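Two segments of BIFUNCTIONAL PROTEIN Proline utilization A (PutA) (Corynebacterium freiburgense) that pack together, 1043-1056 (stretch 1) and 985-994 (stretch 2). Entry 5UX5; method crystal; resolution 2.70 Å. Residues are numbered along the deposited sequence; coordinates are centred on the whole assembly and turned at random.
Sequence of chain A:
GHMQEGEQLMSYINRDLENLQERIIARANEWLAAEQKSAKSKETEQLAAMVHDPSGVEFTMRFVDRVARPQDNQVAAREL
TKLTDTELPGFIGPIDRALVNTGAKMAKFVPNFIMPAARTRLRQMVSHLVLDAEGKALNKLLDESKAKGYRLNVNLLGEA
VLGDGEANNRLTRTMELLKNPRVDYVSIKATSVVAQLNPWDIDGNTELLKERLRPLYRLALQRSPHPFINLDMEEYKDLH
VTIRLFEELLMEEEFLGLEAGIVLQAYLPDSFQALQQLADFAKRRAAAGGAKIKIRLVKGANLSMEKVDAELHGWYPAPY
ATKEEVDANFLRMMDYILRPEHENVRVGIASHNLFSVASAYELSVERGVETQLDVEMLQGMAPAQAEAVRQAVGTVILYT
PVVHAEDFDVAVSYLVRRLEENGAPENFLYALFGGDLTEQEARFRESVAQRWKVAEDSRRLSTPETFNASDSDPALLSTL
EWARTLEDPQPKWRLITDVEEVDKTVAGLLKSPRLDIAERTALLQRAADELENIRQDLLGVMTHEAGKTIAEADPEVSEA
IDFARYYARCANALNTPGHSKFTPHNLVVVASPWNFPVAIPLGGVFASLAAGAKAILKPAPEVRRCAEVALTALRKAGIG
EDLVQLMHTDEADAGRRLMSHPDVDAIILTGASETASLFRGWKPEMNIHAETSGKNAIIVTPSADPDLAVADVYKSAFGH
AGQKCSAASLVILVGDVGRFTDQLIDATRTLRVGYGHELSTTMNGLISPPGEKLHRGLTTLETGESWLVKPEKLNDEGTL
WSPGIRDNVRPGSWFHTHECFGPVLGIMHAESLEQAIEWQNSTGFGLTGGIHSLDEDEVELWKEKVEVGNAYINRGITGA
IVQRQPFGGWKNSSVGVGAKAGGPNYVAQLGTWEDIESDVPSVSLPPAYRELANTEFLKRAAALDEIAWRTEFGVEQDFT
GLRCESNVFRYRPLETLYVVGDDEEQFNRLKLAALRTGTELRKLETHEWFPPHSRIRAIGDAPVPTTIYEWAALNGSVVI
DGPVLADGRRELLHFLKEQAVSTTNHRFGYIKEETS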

ATOM      1  N   PRO A1043     -16.630 -36.574   8.673  1.00 31.11           N
ATOM      2  CA  PRO A1043     -16.933 -37.598   7.655  1.00 30.27           C
ATOM      3  C   PRO A1043     -16.323 -37.237   6.311  1.00 35.63           C
ATOM      4  O   PRO A1043     -16.185 -36.066   5.955  1.00 45.72           O
ATOM      5  CB  PRO A1043     -18.465 -37.606   7.574  1.00 26.83           C
ATOM      6  CG  PRO A1043     -18.940 -36.408   8.361  1.00 33.15           C
ATOM      7  CD  PRO A1043     -17.751 -35.659   8.905  1.00 32.99           C
ATOM      8  N   VAL A1044     -15.940 -38.266   5.570  1.00 31.98           N
ATOM      9  CA  VAL A1044     -15.434 -38.077   4.218  1.00 33.50           C
ATOM     10  C   VAL A1044     -16.593 -37.697   3.312  1.00 41.18           C
ATOM     11  O   VAL A1044     -17.572 -38.442   3.190  1.00 50.00           O
ATOM     12  CB  VAL A1044     -14.729 -39.342   3.718  1.00 32.13           C
ATOM     13  CG1 VAL A1044     -14.179 -39.111   2.349  1.00 34.69           C
ATOM     14  CG2 VAL A1044     -13.607 -39.704   4.668  1.00 30.39           C
ATOM     15  N   LEU A1045     -16.486 -36.542   2.662  1.00 39.17           N
ATOM     16  CA  LEU A1045     -17.580 -36.031   1.844  1.00 35.08           C
ATOM     17  C   LEU A1045     -17.408 -36.419   0.389  1.00 36.90           C
ATOM     18  O   LEU A1045     -16.302 -36.370  -0.167  1.00 38.80           O
ATOM     19  CB  LEU A1045     -17.701 -34.518   1.933  1.00 27.84           C
ATOM     20  CG  LEU A1045     -17.923 -34.016   3.340  1.00 28.15           C
ATOM     21  CD1 LEU A1045     -18.214 -32.513   3.310  1.00 31.28           C
ATOM     22  CD2 LEU A1045     -19.008 -34.791   4.027  1.00 23.79           C
ATOM     23  N   ALA A1046     -18.525 -36.806  -0.222  1.00 33.34           N
ATOM     24  CA  ALA A1046     -18.541 -36.983  -1.661  1.00 30.89           C
ATOM     25  C   ALA A1046     -18.285 -35.660  -2.355  1.00 29.92           C
ATOM     26  O   ALA A1046     -17.601 -35.619  -3.379  1.00 35.72           O
ATOM     27  CB  ALA A1046     -19.876 -37.586  -2.098  1.00 26.77           C
ATOM     28  N   ASP A1047     -18.824 -34.566  -1.803  1.00 25.15           N
ATOM     29  CA  ASP A1047     -18.736 -33.255  -2.434  1.00 24.82           C
ATOM     30  C   ASP A1047     -17.302 -32.760  -2.395  1.00 26.73           C
ATOM     31  O   ASP A1047     -16.846 -32.241  -1.371  1.00 26.40           O
ATOM     32  CB  ASP A1047     -19.648 -32.242  -1.746  1.00 32.90           C
ATOM     33  CG  ASP A1047     -19.965 -31.023  -2.662  1.00 42.61           C
ATOM     34  OD1 ASP A1047     -19.373 -30.923  -3.759  1.00 41.04           O
ATOM     35  OD2 ASP A1047     -20.784 -30.160  -2.282  1.00 43.21           O
ATOM     36  N   GLY A1048     -16.617 -32.824  -3.540  1.00 24.91           N
ATOM     37  CA  GLY A1048     -15.261 -32.317  -3.612  1.00 32.95           C
ATOM     38  C   GLY A1048     -15.146 -30.824  -3.373  1.00 39.16           C
ATOM     39  O   GLY A1048     -14.074 -30.352  -2.947  1.00 23.64           O
ATOM     40  N   ARG A1049     -16.230 -30.068  -3.608  1.00 27.26           N
ATOM     41  CA  ARG A1049     -16.205 -28.649  -3.278  1.00 32.77           C
ATOM     42  C   ARG A1049     -15.811 -28.444  -1.829  1.00 28.75           C
ATOM     43  O   ARG A1049     -15.206 -27.424  -1.499  1.00 32.81           O
ATOM     44  CB  ARG A1049     -17.564 -28.001  -3.548  1.00 33.23           C
ATOM     45  CG  ARG A1049     -17.576 -26.496  -3.360  1.00 22.60           C
ATOM     46  CD  ARG A1049     -16.457 -25.837  -4.180  1.00 35.73           C
ATOM     47  NE  ARG A1049     -16.374 -24.381  -4.007  1.00 44.15           N
ATOM     48  CZ  ARG A1049     -15.687 -23.774  -3.029  1.00 49.91           C
ATOM     49  NH1 ARG A1049     -15.026 -24.481  -2.124  1.00 43.04           N
ATOM     50  NH2 ARG A1049     -15.655 -22.449  -2.941  1.00 57.11           N
ATOM     51  N   ARG A1050     -16.113 -29.410  -0.959  1.00 31.06           N
ATOM     52  CA  ARG A1050     -15.643 -29.388   0.418  1.00 27.32           C
ATOM     53  C   ARG A1050     -14.420 -30.267   0.644  1.00 30.35           C
ATOM     54  O   ARG A1050     -13.413 -29.783   1.169  1.00 38.25           O
ATOM     55  CB  ARG A1050     -16.747 -29.828   1.374  1.00 22.31           C
ATOM     56  CG  ARG A1050     -18.008 -29.003   1.363  1.00 29.50           C
ATOM     57  CD  ARG A1050     -17.757 -27.550   1.569  1.00 29.68           C
ATOM     58  NE  ARG A1050     -16.777 -27.333   2.618  1.00 36.78           N
ATOM     59  CZ  ARG A1050     -16.178 -26.165   2.832  1.00 38.13           C
ATOM     60  NH1 ARG A1050     -16.490 -25.108   2.071  1.00 40.82           N
ATOM     61  NH2 ARG A1050     -15.265 -26.054   3.791  1.00 20.89           N
ATOM     62  N   GLU A1051     -14.454 -31.527   0.197  1.00 23.15           N
ATOM     63  CA  GLU A1051     -13.394 -32.467   0.560  1.00 23.53           C
ATOM     64  C   GLU A1051     -12.064 -32.086  -0.063  1.00 23.68           C
ATOM     65  O   GLU A1051     -11.019 -32.283   0.558  1.00 31.78           O
ATOM     66  CB  GLU A1051     -13.770 -33.881   0.137  1.00 26.74           C
ATOM     67  CG  GLU A1051     -12.838 -34.988   0.624  1.00 28.40           C
ATOM     68  CD  GLU A1051     -12.742 -35.083   2.152  1.00 33.18           C
ATOM     69  OE1 GLU A1051     -11.598 -35.117   2.660  1.00 31.28           O
ATOM     70  OE2 GLU A1051     -13.795 -35.185   2.839  1.00 25.28           O
ATOM     71  N   LEU A1052     -12.071 -31.538  -1.283  1.00 24.72           N
ATOM     72  CA  LEU A1052     -10.803 -31.224  -1.943  1.00 26.03           C
ATOM     73  C   LEU A1052     -10.021 -30.113  -1.232  1.00 31.81           C
ATOM     74  O   LEU A1052      -8.816 -29.960  -1.488  1.00 34.96           O
ATOM     75  CB  LEU A1052     -11.029 -30.872  -3.427  1.00 24.35           C
ATOM     76  CG  LEU A1052     -11.412 -32.055  -4.350  1.00 29.03           C
ATOM     77  CD1 LEU A1052     -11.835 -31.641  -5.742  1.00 25.57           C
ATOM     78  CD2 LEU A1052     -10.294 -33.054  -4.483  1.00 26.12           C
ATOM     79  N   LEU A1053     -10.646 -29.353  -0.323  1.00 29.21           N
ATOM     80  CA  LEU A1053      -9.881 -28.325   0.385  1.00 28.32           C
ATOM     81  C   LEU A1053      -8.779 -28.969   1.217  1.00 33.63           C
ATOM     82  O   LEU A1053      -7.704 -28.388   1.391  1.00 37.51           O
ATOM     83  CB  LEU A1053     -10.800 -27.439   1.244  1.00 21.80           C
ATOM     84  CG  LEU A1053     -11.763 -26.496   0.488  1.00 23.76           C
ATOM     85  CD1 LEU A1053     -12.762 -25.785   1.368  1.00 21.09           C
ATOM     86  CD2 LEU A1053     -11.057 -25.473  -0.329  1.00 24.77           C
ATOM     87  N   HIS A1054      -9.009 -30.197   1.684  1.00 32.33           N
ATOM     88  CA  HIS A1054      -8.016 -30.939   2.446  1.00 27.01           C
ATOM     89  C   HIS A1054      -6.795 -31.299   1.618  1.00 34.49           C
ATOM     90  O   HIS A1054      -5.757 -31.659   2.193  1.00 24.81           O
ATOM     91  CB  HIS A1054      -8.649 -32.210   3.015  1.00 23.91           C
ATOM     92  CG  HIS A1054      -9.843 -31.949   3.868  1.00 23.38           C
ATOM     93  ND1 HIS A1054     -11.003 -32.689   3.777  1.00 25.50           N
ATOM     94  CD2 HIS A1054     -10.058 -31.035   4.844  1.00 29.35           C
ATOM     95  CE1 HIS A1054     -11.885 -32.234   4.647  1.00 25.49           C
ATOM     96  NE2 HIS A1054     -11.336 -31.230   5.311  1.00 29.06           N
ATOM     97  N   PHE A1055      -6.878 -31.173   0.292  1.00 30.77           N
ATOM     98  CA  PHE A1055      -5.777 -31.537  -0.586  1.00 27.58           C
ATOM     99  C   PHE A1055      -5.077 -30.337  -1.200  1.00 30.36           C
ATOM    100  O   PHE A1055      -4.206 -30.518  -2.060  1.00 36.26           O
ATOM    101  CB  PHE A1055      -6.293 -32.477  -1.675  1.00 28.81           C
ATOM    102  CG  PHE A1055      -6.743 -33.806  -1.142  1.00 30.54           C
ATOM    103  CD1 PHE A1055      -7.958 -33.926  -0.478  1.00 29.26           C
ATOM    104  CD2 PHE A1055      -5.955 -34.929  -1.291  1.00 29.67           C
ATOM    105  CE1 PHE A1055      -8.372 -35.148   0.034  1.00 28.00           C
ATOM    106  CE2 PHE A1055      -6.379 -36.159  -0.796  1.00 33.92           C
ATOM    107  CZ  PHE A1055      -7.582 -36.265  -0.132  1.00 30.30           C
ATOM    108  N   LEU A1056      -5.421 -29.118  -0.766  1.00 34.00           N
ATOM    109  CA  LEU A1056      -4.995 -27.876  -1.413  1.00 26.98           C
ATOM    110  C   LEU A1056      -4.571 -26.821  -0.390  1.00 29.81           C
ATOM    111  O   LEU A1056      -5.124 -26.704   0.709  1.00 29.36           O
ATOM    112  CB  LEU A1056      -6.118 -27.299  -2.292  1.00 23.62           C
ATOM    113  CG  LEU A1056      -6.615 -28.190  -3.436  1.00 24.20           C
ATOM    114  CD1 LEU A1056      -7.945 -27.672  -3.931  1.00 28.84           C
ATOM    115  CD2 LEU A1056      -5.607 -28.257  -4.572  1.00 24.97           C
TER
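Stretch 2 985-994: EQFNRLKLAA

Stretch 2 is helical throughout, from Glu985 to Ala994, and the helix extends beyond both ends of the segment. It lies along stretch 1 in the same general direction. Gln986 is level with Val1044, with CA atoms 6.7 Å apart, and Ala993 is level with Leu1052, with CA atoms 6.5 Å apart. At the far end the CA atoms of Ala994 and Phe1055 are 7.2 Å apart. Stretch 1 is less regular: it starts as an extended loop, enters a short helix at Gly1048, and has 3-10 turns on the way to Phe1055. The two stretches bury 484 Å² between them, both sides summed.

Glu985 makes no contact. Its carbonyl O accepts from Arg989 N at 3.0 Å, part of the helical ladder. Gln986 points toward stretch 1, and its OE1 lies 3.8 Å from Val1044 CG2. Phe987 points away, and Asn988 is out of reach.

Arg989 is the polar centre of the contact and has the largest covered area, 96 Å². Its NE donates to Leu1045 O at 2.8 Å, and the bond is nearly straight at 178°. Its NH2 reaches Ala1046 O at 3.0 Å, but the angle of 123° makes this bond weak. The guanidinium thus meets two successive carbonyls just before the short helix. Glu1051 CG lies over one face of the guanidinium, 3.7 Å from Arg989 NE. The Glu1051 carboxylate is engaged within stretch 1: OE2 accepts from Leu1045 N at 3.0 Å, and OE1 accepts from His1054 ND1 at 2.7 Å. The first of these bonds ties the loop back to the helix. The aliphatic part of Arg989 also packs, with CD 3.6 Å from Val1044 CG1.

Leu990 starts sideways, but its end comes nearer. Its CD2 sits at the edge of the Phe1055 ring, 3.7 Å from Phe1055 CZ. The same CD2 is 4.5 Å from Val1044 CG1, so this leucine links the start of stretch 1 to its end. Lys991 points away, and its side chain is not modelled beyond CB. Leu992 points sideways and makes no contact.

Ala993 points toward stretch 1. Its CB lies over the face of the Phe1055 ring, 3.5 Å from the centroid and 11° off the ring normal, a CH-pi contact. That CB is also 3.6 Å from Leu1052 CD2. Ala994 adds a looser contact, with its CB 4.3 Å from Phe1055 CE2.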

ATOM      1  N   GLU A 985     -13.309 -48.130   1.018  1.00 43.92           N
ATOM      2  CA  GLU A 985     -14.072 -47.249   0.150  1.00 39.64           C
ATOM      3  C   GLU A 985     -13.661 -45.799   0.367  1.00 35.33           C
ATOM      4  O   GLU A 985     -13.378 -45.084  -0.595  1.00 38.90           O
ATOM      5  CB  GLU A 985     -15.571 -47.448   0.362  1.00 33.03           C
ATOM      6  CG  GLU A 985     -16.365 -46.353  -0.280  1.00 41.15           C
ATOM      7  CD  GLU A 985     -17.843 -46.667  -0.425  1.00 52.99           C
ATOM      8  OE1 GLU A 985     -18.516 -46.980   0.583  1.00 54.75           O
ATOM      9  OE2 GLU A 985     -18.329 -46.577  -1.568  1.00 56.52           O
ATOM     10  N   GLN A 986     -13.595 -45.353   1.632  1.00 30.25           N
ATOM     11  CA  GLN A 986     -13.199 -43.970   1.906  1.00 34.25           C
ATOM     12  C   GLN A 986     -11.754 -43.726   1.491  1.00 39.72           C
ATOM     13  O   GLN A 986     -11.434 -42.671   0.931  1.00 42.12           O
ATOM     14  CB  GLN A 986     -13.396 -43.627   3.384  1.00 28.68           C
ATOM     15  CG  GLN A 986     -14.843 -43.697   3.840  1.00 29.42           C
ATOM     16  CD  GLN A 986     -15.014 -43.615   5.351  1.00 39.32           C
ATOM     17  OE1 GLN A 986     -14.119 -43.181   6.070  1.00 47.53           O
ATOM     18  NE2 GLN A 986     -16.171 -44.041   5.838  1.00 33.00           N
ATOM     19  N   PHE A 987     -10.870 -44.698   1.730  1.00 40.99           N
ATOM     20  CA  PHE A 987      -9.514 -44.555   1.221  1.00 40.40           C
ATOM     21  C   PHE A 987      -9.480 -44.389  -0.299  1.00 46.09           C
ATOM     22  O   PHE A 987      -8.594 -43.713  -0.825  1.00 45.09           O
ATOM     23  CB  PHE A 987      -8.646 -45.732   1.646  1.00 32.15           C
ATOM     24  CG  PHE A 987      -7.184 -45.437   1.561  1.00 32.63           C
ATOM     25  CD1 PHE A 987      -6.543 -44.749   2.590  1.00 42.86           C
ATOM     26  CD2 PHE A 987      -6.450 -45.791   0.443  1.00 33.64           C
ATOM     27  CE1 PHE A 987      -5.187 -44.439   2.516  1.00 41.01           C
ATOM     28  CE2 PHE A 987      -5.081 -45.484   0.357  1.00 38.30           C
ATOM     29  CZ  PHE A 987      -4.454 -44.806   1.398  1.00 38.36           C
ATOM     30  N   ASN A 988     -10.383 -45.047  -1.030  1.00 51.67           N
ATOM     31  CA  ASN A 988     -10.443 -44.848  -2.477  1.00 52.14           C
ATOM     32  C   ASN A 988     -10.951 -43.450  -2.818  1.00 45.19           C
ATOM     33  O   ASN A 988     -10.485 -42.821  -3.780  1.00 41.60           O
ATOM     34  CB  ASN A 988     -11.322 -45.918  -3.124  1.00 55.61           C
ATOM     35  CG  ASN A 988     -10.643 -47.283  -3.184  1.00 56.87           C
ATOM     36  OD1 ASN A 988      -9.427 -47.402  -3.034  1.00 51.45           O
ATOM     37  ND2 ASN A 988     -11.440 -48.321  -3.414  1.00 66.17           N
ATOM     38  N   ARG A 989     -11.906 -42.946  -2.036  1.00 33.80           N
ATOM     39  CA  ARG A 989     -12.344 -41.575  -2.239  1.00 39.57           C
ATOM     40  C   ARG A 989     -11.175 -40.608  -2.100  1.00 38.83           C
ATOM     41  O   ARG A 989     -11.126 -39.595  -2.800  1.00 38.77           O
ATOM     42  CB  ARG A 989     -13.451 -41.206  -1.248  1.00 36.14           C
ATOM     43  CG  ARG A 989     -14.183 -39.951  -1.651  1.00 30.37           C
ATOM     44  CD  ARG A 989     -13.494 -38.656  -1.159  1.00 27.09           C
ATOM     45  NE  ARG A 989     -14.176 -37.482  -1.687  1.00 26.55           N
ATOM     46  CZ  ARG A 989     -13.878 -36.919  -2.849  1.00 26.74           C
ATOM     47  NH1 ARG A 989     -12.902 -37.390  -3.598  1.00 27.46           N
ATOM     48  NH2 ARG A 989     -14.568 -35.890  -3.266  1.00 28.89           N
ATOM     49  N   LEU A 990     -10.259 -40.873  -1.152  1.00 36.09           N
ATOM     50  CA  LEU A 990      -9.056 -40.056  -1.030  1.00 32.88           C
ATOM     51  C   LEU A 990      -8.067 -40.304  -2.172  1.00 35.78           C
ATOM     52  O   LEU A 990      -7.309 -39.403  -2.534  1.00 45.57           O
ATOM     53  CB  LEU A 990      -8.382 -40.286   0.330  1.00 31.99           C
ATOM     54  CG  LEU A 990      -9.107 -39.961   1.656  1.00 28.09           C
ATOM     55  CD1 LEU A 990      -8.160 -40.006   2.797  1.00 28.21           C
ATOM     56  CD2 LEU A 990      -9.801 -38.635   1.635  1.00 27.08           C
ATOM     57  N   LYS A 991      -8.050 -41.500  -2.764  1.00 44.49           N
ATOM     58  CA  LYS A 991      -7.148 -41.726  -3.895  1.00 48.21           C
ATOM     59  C   LYS A 991      -7.623 -40.946  -5.125  1.00 49.85           C
ATOM     60  O   LYS A 991      -6.805 -40.408  -5.879  1.00 48.47           O
ATOM     61  CB  LYS A 991      -7.015 -43.234  -4.175  1.00 33.43           C
ATOM     62  N   LEU A 992      -8.945 -40.878  -5.329  1.00 45.08           N
ATOM     63  CA  LEU A 992      -9.542 -40.019  -6.351  1.00 36.40           C
ATOM     64  C   LEU A 992      -9.087 -38.573  -6.214  1.00 31.79           C
ATOM     65  O   LEU A 992      -8.733 -37.927  -7.204  1.00 37.21           O
ATOM     66  CB  LEU A 992     -11.070 -40.084  -6.276  1.00 35.10           C
ATOM     67  CG  LEU A 992     -11.829 -41.150  -7.058  1.00 35.78           C
ATOM     68  CD1 LEU A 992     -13.309 -41.093  -6.683  1.00 31.34           C
ATOM     69  CD2 LEU A 992     -11.634 -40.865  -8.529  1.00 32.72           C
ATOM     70  N   ALA A 993      -9.212 -38.013  -5.012  1.00 30.64           N
ATOM     71  CA  ALA A 993      -8.740 -36.653  -4.754  1.00 31.70           C
ATOM     72  C   ALA A 993      -7.242 -36.529  -5.003  1.00 36.57           C
ATOM     73  O   ALA A 993      -6.786 -35.542  -5.589  1.00 47.06           O
ATOM     74  CB  ALA A 993      -9.064 -36.243  -3.325  1.00 27.57           C
ATOM     75  N   ALA A 994      -6.455 -37.508  -4.552  1.00 32.00           N
ATOM     76  CA  ALA A 994      -5.005 -37.385  -4.670  1.00 38.75           C
ATOM     77  C   ALA A 994      -4.537 -37.523  -6.107  1.00 38.26           C
ATOM     78  O   ALA A 994      -3.502 -36.953  -6.479  1.00 38.70           O
ATOM     79  CB  ALA A 994      -4.301 -38.410  -3.783  1.00 43.49           C
TER